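PDB 3H38: TRNA nucleotidyl transferase-related protein from Thermotoga maritima, which acts as a class II CCA-adding enzyme, probably building or repairing the CCA end of tRNA from CTP and ATP with the help of magnesium. Local coordinates for residues L54-V59 and L96-A101; N379-I384 and E396-I401; I313-K318 and C349-Y354. All blocks are in the same frame, centred on the assembly; numbering follows the deposited sequence.

Contact 1: residues L54-V59 and L96-A101; sequences LDIDIV and LRIDIA
The backbone around I56-V59 runs as a parallel neighbour of R97-A101, the strand axes 4.7 Å apart at closest and inclined by 23°. D99 N donates to I56 O, and I58 uses both its N-H and its C=O on the other strand, either side of I100: I58 N gives to D99 O, and A101 N to I58 O at 2.8 Å. I56, I58, I98 and I100 share one face. With chi1 at 97°, far from staggered, I56 CG1 lies 3.6 Å from I98 CA, and I56 CD1 pushes in tightly, 3.2 Å from I98 CG1. I58 lies alongside I98, CG1 to CG2 4.1 Å, while helix 17-32 packs L22 and F23 on I56. An alanine for I56 would probably open a gap beside I98 and under L22 and F23, though the I58-I98 contact would remain. The other face carries the metal site of the nucleotidyltransferase fold: D57 and D99, with D55 just upstream, bind magnesium in another structure of this protein; none is bound here. D57 OD1 stands 4.8 Å from D99 OD2, the carboxylate planes turned 63° apart. D99 OD1 is hydrogen-bonded to S89 OG on strand 87-92 and attracts R97 NH1, 3.5 Å away, by charge alone.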
# COMPACT_ATOMS: atom_id res chain seq x y z
N LEU A 54 3.78 6.48 17.67
CA LEU A 54 2.91 6.96 18.74
C LEU A 54 2.07 5.90 19.40
O LEU A 54 1.84 5.96 20.61
CB LEU A 54 2.03 8.10 18.24
CG LEU A 54 2.86 9.30 17.81
CD1 LEU A 54 2.96 9.37 16.27
CD2 LEU A 54 2.27 10.57 18.38
N ASP A 55 1.61 4.94 18.61
CA ASP A 55 0.59 4.02 19.07
C ASP A 55 1.08 3.05 20.15
O ASP A 55 2.29 2.83 20.30
CB ASP A 55 0.01 3.27 17.88
CG ASP A 55 1.04 2.44 17.18
OD1 ASP A 55 1.04 2.43 15.92
OD2 ASP A 55 1.85 1.80 17.89
N ILE A 56 0.15 2.48 20.89
CA ILE A 56 0.51 1.60 21.99
C ILE A 56 -0.08 0.19 21.82
O ILE A 56 -1.29 -0.00 21.70
CB ILE A 56 0.14 2.23 23.34
CG1 ILE A 56 -1.19 1.71 23.85
CG2 ILE A 56 0.12 3.76 23.24
CD1 ILE A 56 -1.46 2.14 25.26
N ASP A 57 0.81 -0.79 21.81
CA ASP A 57 0.47 -2.15 21.44
C ASP A 57 0.85 -3.10 22.57
O ASP A 57 2.04 -3.40 22.73
CB ASP A 57 1.23 -2.53 20.16
CG ASP A 57 0.52 -3.60 19.36
OD1 ASP A 57 -0.26 -4.37 19.95
OD2 ASP A 57 0.75 -3.67 18.13
N ILE A 58 -0.14 -3.59 23.32
CA ILE A 58 0.13 -4.34 24.56
C ILE A 58 -0.08 -5.84 24.50
O ILE A 58 -1.12 -6.32 24.05
CB ILE A 58 -0.67 -3.80 25.76
CG1 ILE A 58 -0.39 -2.33 25.98
CG2 ILE A 58 -0.27 -4.53 27.01
CD1 ILE A 58 1.09 -2.07 26.18
N VAL A 59 0.92 -6.58 24.99
CA VAL A 59 0.78 -8.03 25.12
C VAL A 59 0.76 -8.51 26.60
O VAL A 59 1.63 -8.15 27.42
CB VAL A 59 1.86 -8.75 24.29
CG1 VAL A 59 1.72 -10.25 24.40
CG2 VAL A 59 1.73 -8.36 22.84
N LEU A 96 -5.93 8.91 22.77
CA LEU A 96 -5.13 7.75 22.36
C LEU A 96 -5.81 6.42 22.69
O LEU A 96 -6.69 6.34 23.55
CB LEU A 96 -3.72 7.82 22.96
CG LEU A 96 -2.61 7.62 21.92
CD1 LEU A 96 -1.24 7.91 22.54
CD2 LEU A 96 -2.64 6.24 21.27
N ARG A 97 -5.37 5.37 22.00
CA ARG A 97 -6.05 4.08 22.07
C ARG A 97 -5.11 2.89 22.33
O ARG A 97 -4.09 2.70 21.65
CB ARG A 97 -6.88 3.87 20.81
CG ARG A 97 -6.14 3.22 19.65
CD ARG A 97 -6.71 1.86 19.34
NE ARG A 97 -6.55 1.53 17.93
CZ ARG A 97 -7.31 0.66 17.27
NH1 ARG A 97 -8.28 0.01 17.90
NH2 ARG A 97 -7.09 0.43 15.98
N ILE A 98 -5.49 2.09 23.32
CA ILE A 98 -4.70 0.95 23.77
C ILE A 98 -5.15 -0.35 23.11
O ILE A 98 -6.29 -0.77 23.28
CB ILE A 98 -4.84 0.79 25.29
CG1 ILE A 98 -4.61 2.15 25.97
CG2 ILE A 98 -3.88 -0.27 25.82
CD1 ILE A 98 -5.07 2.21 27.42
N ASP A 99 -4.26 -0.97 22.34
CA ASP A 99 -4.50 -2.31 21.85
C ASP A 99 -4.02 -3.29 22.93
O ASP A 99 -3.01 -3.04 23.61
CB ASP A 99 -3.73 -2.55 20.55
CG ASP A 99 -4.31 -1.76 19.36
OD1 ASP A 99 -5.55 -1.74 19.21
OD2 ASP A 99 -3.51 -1.17 18.58
N ILE A 100 -4.75 -4.38 23.11
CA ILE A 100 -4.39 -5.35 24.13
C ILE A 100 -4.65 -6.74 23.62
O ILE A 100 -5.79 -7.06 23.28
CB ILE A 100 -5.21 -5.19 25.41
CG1 ILE A 100 -5.54 -3.72 25.67
CG2 ILE A 100 -4.47 -5.78 26.59
CD1 ILE A 100 -6.10 -3.48 27.06
N ALA A 101 -3.61 -7.56 23.58
CA ALA A 101 -3.73 -8.94 23.14
C ALA A 101 -3.02 -9.92 24.09
O ALA A 101 -2.03 -9.58 24.72
CB ALA A 101 -3.21 -9.08 21.70

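Contact 2: residues N379-I384 and E396-I401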
# COMPACT_ATOMS: atom_id res chain seq x y z
N ASN A 379 -24.17 26.62 -24.07
CA ASN A 379 -24.86 25.64 -24.92
C ASN A 379 -25.26 24.34 -24.25
O ASN A 379 -24.41 23.53 -23.88
CB ASN A 379 -24.00 25.30 -26.12
CG ASN A 379 -24.11 26.33 -27.20
OD1 ASN A 379 -23.83 26.05 -28.36
ND2 ASN A 379 -24.52 27.53 -26.83
N GLY A 380 -26.56 24.15 -24.10
CA GLY A 380 -27.09 22.84 -23.77
C GLY A 380 -27.58 22.24 -25.07
O GLY A 380 -27.55 22.88 -26.13
N GLU A 381 -28.01 20.98 -25.00
CA GLU A 381 -28.76 20.35 -26.07
C GLU A 381 -30.03 21.18 -26.29
O GLU A 381 -30.53 21.34 -27.40
CB GLU A 381 -29.15 18.92 -25.65
CG GLU A 381 -27.98 18.01 -25.23
CD GLU A 381 -27.44 18.29 -23.83
OE1 GLU A 381 -27.67 17.45 -22.92
OE2 GLU A 381 -26.78 19.33 -23.63
N TYR A 382 -30.54 21.72 -25.18
CA TYR A 382 -31.73 22.54 -25.22
C TYR A 382 -31.53 23.99 -25.65
O TYR A 382 -32.49 24.68 -25.99
CB TYR A 382 -32.54 22.40 -23.91
CG TYR A 382 -33.74 21.57 -24.18
CD1 TYR A 382 -34.85 22.12 -24.78
CD2 TYR A 382 -33.75 20.20 -23.92
CE1 TYR A 382 -35.96 21.37 -25.08
CE2 TYR A 382 -34.86 19.43 -24.22
CZ TYR A 382 -35.96 20.03 -24.81
OH TYR A 382 -37.09 19.31 -25.12
N LEU A 383 -30.28 24.46 -25.66
CA LEU A 383 -30.00 25.75 -26.29
C LEU A 383 -30.04 25.49 -27.79
O LEU A 383 -30.31 26.38 -28.59
CB LEU A 383 -28.64 26.31 -25.87
CG LEU A 383 -28.53 27.85 -25.93
CD1 LEU A 383 -28.42 28.42 -27.34
CD2 LEU A 383 -29.72 28.48 -25.19
N ILE A 384 -29.79 24.23 -28.14
CA ILE A 384 -29.74 23.83 -29.54
C ILE A 384 -31.12 23.53 -30.11
O ILE A 384 -31.42 23.93 -31.24
CB ILE A 384 -28.79 22.62 -29.75
CG1 ILE A 384 -27.32 23.08 -29.66
CG2 ILE A 384 -29.05 21.97 -31.09
CD1 ILE A 384 -26.33 22.07 -30.21
N GLU A 396 -23.26 15.56 -31.74
CA GLU A 396 -22.18 15.79 -32.69
C GLU A 396 -21.79 17.26 -32.61
O GLU A 396 -20.62 17.59 -32.38
CB GLU A 396 -22.62 15.45 -34.12
CG GLU A 396 -22.72 13.95 -34.42
CD GLU A 396 -23.32 13.64 -35.80
OE1 GLU A 396 -23.75 14.59 -36.50
OE2 GLU A 396 -23.37 12.45 -36.18
N VAL A 397 -22.77 18.14 -32.77
CA VAL A 397 -22.54 19.58 -32.70
C VAL A 397 -21.85 20.02 -31.42
O VAL A 397 -20.86 20.73 -31.47
CB VAL A 397 -23.86 20.36 -32.82
CG1 VAL A 397 -23.60 21.85 -32.60
CG2 VAL A 397 -24.49 20.12 -34.18
N LEU A 398 -22.37 19.59 -30.27
CA LEU A 398 -21.81 20.00 -28.98
C LEU A 398 -20.35 19.63 -28.85
O LEU A 398 -19.54 20.40 -28.32
CB LEU A 398 -22.61 19.40 -27.82
CG LEU A 398 -23.87 20.12 -27.34
CD1 LEU A 398 -23.89 21.56 -27.81
CD2 LEU A 398 -25.12 19.39 -27.79
N GLU A 399 -19.99 18.45 -29.33
CA GLU A 399 -18.61 18.01 -29.23
C GLU A 399 -17.70 18.74 -30.22
O GLU A 399 -16.54 18.99 -29.92
CB GLU A 399 -18.48 16.50 -29.38
CG GLU A 399 -17.16 15.96 -28.87
CD GLU A 399 -17.20 14.48 -28.59
OE1 GLU A 399 -17.71 13.74 -29.45
OE2 GLU A 399 -16.73 14.07 -27.50
N LYS A 400 -18.21 19.08 -31.38
CA LYS A 400 -17.45 19.87 -32.32
C LYS A 400 -17.17 21.24 -31.74
O LYS A 400 -16.12 21.79 -31.90
CB LYS A 400 -18.16 19.98 -33.65
CG LYS A 400 -17.96 18.78 -34.53
CD LYS A 400 -18.27 17.49 -33.82
CE LYS A 400 -18.53 16.42 -34.84
NZ LYS A 400 -18.91 15.12 -34.24
N ILE A 401 -18.14 21.79 -31.06
CA ILE A 401 -17.93 23.07 -30.41
C ILE A 401 -16.94 22.95 -29.23
O ILE A 401 -15.98 23.71 -29.15
CB ILE A 401 -19.26 23.82 -30.07
CG1 ILE A 401 -19.09 24.77 -28.88
CG2 ILE A 401 -20.39 22.87 -29.79
CD1 ILE A 401 -20.36 25.54 -28.57
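A short, weakly bonded helical turn at 381-384 packs against helix 392-407 near the C-terminal end of the chain, and I384 and L398 do most of the joining. The backbones stay well apart, with the nearest pair of CA atoms, E381 and L398, separated by 7.5 Å, so the contact is made mostly by side chains. I384 and L398 reach toward each other tip to tip, I384 CD1 meeting L398 CD1 at 3.5 Å. In I384, chi2 is anti (-165°), putting CD1 opposite CA and pointing it at the long helix, where it also meets V397 CG1 at 3.6 Å. One methyl thus touches two neighbouring residues of the long helix. This is plain apolar packing in the all-helical C-terminal half, in what is probably the tail of the class II enzyme, and it lies away from the nucleotide and magnesium sites. Around the isoleucine-leucine pair the partners are less purely apolar. E381 crosses L398 at about a right angle and offers the aliphatic part of its chain, CG, to L398 CD2 at 4.1 Å. On the other branch, N379 CB approaches L398 CD1 to 4.1 Å. One turn further along the helix, I401 CD1 comes up to the buried amide of N379, 3.5 Å from OD1, the two side chains crossing at a slant; the side chain of I401 also touches E376 and K377 in the loop just before N379.

Contact 3: residues I313-K318 and C349-Y354; sequences IRHVEK and CHFLAY
V316 holds CG1 anti to its backbone N (chi1 174°) and CG2 beside that N, which turns CG1 toward H350 and Y354 and CG2 toward F351. F351 turns CG the other way, anti to its carbonyl carbon (chi1 -86°), and V316 CG2 sits over one face of its ring in a CH-pi contact. The methyl is 4.0 Å from the ring centroid and 14° off the normal, displaced toward the rim, with F351 CE1 3.9 Å from it. V316 also lies over a face of the H350 imidazole, but the model brings them closer than is credible, so the spacing there is doubtful. V316 CG1 finds Y354 CE1 at 4.2 Å. The tyrosine passes on toward E317, with Y354 OH 4.3 Å from E317 CA and hydrogen-bonded to E289 OE1. V316 is the centre of the packing between these two helices of the all-helical C-terminal region. Beyond the two segments F351 also packs on S319 and L323 further along helix 309-328. Helix 345-352 itself is flanked by two more helices: C349 packs on L263 and I267 of helix 254-274, and L352 on F363 of helix 357-371.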
# COMPACT_ATOMS: atom_id res chain seq x y z
N ILE A 313 -6.85 -1.22 -19.39
CA ILE A 313 -5.47 -1.52 -19.69
C ILE A 313 -5.31 -1.64 -21.20
O ILE A 313 -4.42 -1.05 -21.80
CB ILE A 313 -5.03 -2.83 -19.00
CG1 ILE A 313 -4.87 -2.58 -17.49
CG2 ILE A 313 -3.75 -3.38 -19.62
CD1 ILE A 313 -4.42 -3.80 -16.68
N ARG A 314 -6.21 -2.40 -21.81
CA ARG A 314 -6.16 -2.68 -23.23
C ARG A 314 -6.32 -1.41 -24.04
O ARG A 314 -5.68 -1.24 -25.07
CB ARG A 314 -7.19 -3.73 -23.61
CG ARG A 314 -6.76 -5.11 -23.16
CD ARG A 314 -7.72 -6.19 -23.57
NE ARG A 314 -7.07 -7.50 -23.44
CZ ARG A 314 -7.73 -8.65 -23.31
NH1 ARG A 314 -7.07 -9.79 -23.19
NH2 ARG A 314 -9.06 -8.64 -23.29
N HIS A 315 -7.16 -0.50 -23.56
CA HIS A 315 -7.30 0.78 -24.23
C HIS A 315 -5.93 1.47 -24.29
O HIS A 315 -5.52 1.95 -25.34
CB HIS A 315 -8.34 1.66 -23.52
CG HIS A 315 -8.50 3.03 -24.13
ND1 HIS A 315 -8.77 3.22 -25.47
CD2 HIS A 315 -8.45 4.26 -23.58
CE1 HIS A 315 -8.87 4.51 -25.72
NE2 HIS A 315 -8.68 5.17 -24.59
N VAL A 316 -5.20 1.48 -23.17
CA VAL A 316 -3.91 2.16 -23.13
C VAL A 316 -2.87 1.41 -23.96
O VAL A 316 -2.18 1.99 -24.79
CB VAL A 316 -3.42 2.41 -21.67
CG1 VAL A 316 -2.01 3.00 -21.62
CG2 VAL A 316 -4.38 3.33 -20.95
N GLU A 317 -2.77 0.10 -23.76
CA GLU A 317 -1.76 -0.65 -24.49
C GLU A 317 -1.98 -0.55 -25.99
O GLU A 317 -1.03 -0.58 -26.76
CB GLU A 317 -1.67 -2.11 -24.04
CG GLU A 317 -2.91 -2.94 -24.31
CD GLU A 317 -2.87 -4.30 -23.62
OE1 GLU A 317 -2.67 -4.35 -22.38
OE2 GLU A 317 -3.04 -5.31 -24.34
N LYS A 318 -3.24 -0.40 -26.41
CA LYS A 318 -3.54 -0.35 -27.84
C LYS A 318 -3.39 1.05 -28.40
O LYS A 318 -2.89 1.22 -29.51
CB LYS A 318 -4.93 -0.91 -28.13
CG LYS A 318 -5.03 -2.43 -27.98
CD LYS A 318 -6.45 -2.93 -28.19
CE LYS A 318 -6.53 -4.44 -28.05
NZ LYS A 318 -5.74 -5.15 -29.09
N CYS A 349 -2.36 7.77 -15.29
CA CYS A 349 -1.02 7.37 -14.86
C CYS A 349 -0.40 6.43 -15.88
O CYS A 349 0.76 6.59 -16.28
CB CYS A 349 -1.11 6.62 -13.53
SG CYS A 349 -1.93 7.52 -12.20
N HIS A 350 -1.21 5.46 -16.30
CA HIS A 350 -0.81 4.45 -17.27
C HIS A 350 -0.37 5.14 -18.57
O HIS A 350 0.64 4.78 -19.15
CB HIS A 350 -1.99 3.50 -17.50
CG HIS A 350 -1.66 2.29 -18.31
ND1 HIS A 350 -0.37 1.94 -18.67
CD2 HIS A 350 -2.46 1.31 -18.82
CE1 HIS A 350 -0.40 0.82 -19.37
NE2 HIS A 350 -1.65 0.42 -19.48
N PHE A 351 -1.10 6.15 -19.01
CA PHE A 351 -0.62 6.94 -20.14
C PHE A 351 0.70 7.62 -19.79
O PHE A 351 1.65 7.61 -20.58
CB PHE A 351 -1.66 7.96 -20.60
CG PHE A 351 -2.66 7.40 -21.59
CD1 PHE A 351 -4.02 7.46 -21.33
CD2 PHE A 351 -2.23 6.80 -22.76
CE1 PHE A 351 -4.94 6.95 -22.25
CE2 PHE A 351 -3.14 6.28 -23.68
CZ PHE A 351 -4.50 6.35 -23.42
N LEU A 352 0.78 8.18 -18.59
CA LEU A 352 2.02 8.84 -18.20
C LEU A 352 3.19 7.88 -18.05
O LEU A 352 4.36 8.29 -18.12
CB LEU A 352 1.82 9.67 -16.93
CG LEU A 352 1.00 10.95 -17.13
CD1 LEU A 352 0.34 11.36 -15.83
CD2 LEU A 352 1.86 12.07 -17.69
N ALA A 353 2.91 6.59 -17.87
CA ALA A 353 4.01 5.63 -17.73
C ALA A 353 4.84 5.51 -19.01
O ALA A 353 5.97 5.04 -18.98
CB ALA A 353 3.50 4.25 -17.28
N TYR A 354 4.28 5.94 -20.13
CA TYR A 354 4.96 5.82 -21.41
C TYR A 354 5.79 7.05 -21.76
O TYR A 354 6.53 7.06 -22.76
CB TYR A 354 3.95 5.60 -22.52
CG TYR A 354 3.52 4.17 -22.73
CD1 TYR A 354 2.45 3.64 -22.03
CD2 TYR A 354 4.18 3.37 -23.65
CE1 TYR A 354 2.04 2.32 -22.24
CE2 TYR A 354 3.79 2.06 -23.86
CZ TYR A 354 2.72 1.54 -23.16
OH TYR A 354 2.33 0.23 -23.40

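Overall arrangement
The three contacts follow one another along an elongated chain, contact 3 coming before contact 2. Contact 1 belongs to the catalytic head, where its aspartates bind magnesium in another structure of this protein, though none is bound here, and where V59 lies about 4 Å, side chain to side chain, from R129, an ATP-binding residue. Contacts 2 and 3 are both helical and lie across the chain's centre from contact 1, away from the annotated sites. Contact 3 is the nearer, its centre 44 Å from that of contact 1; contact 2, towards the C-terminus, is 60 Å away, centre to centre. Between contacts 2 and 3 the centres are 30 Å apart and the nearest atoms about 12 Å.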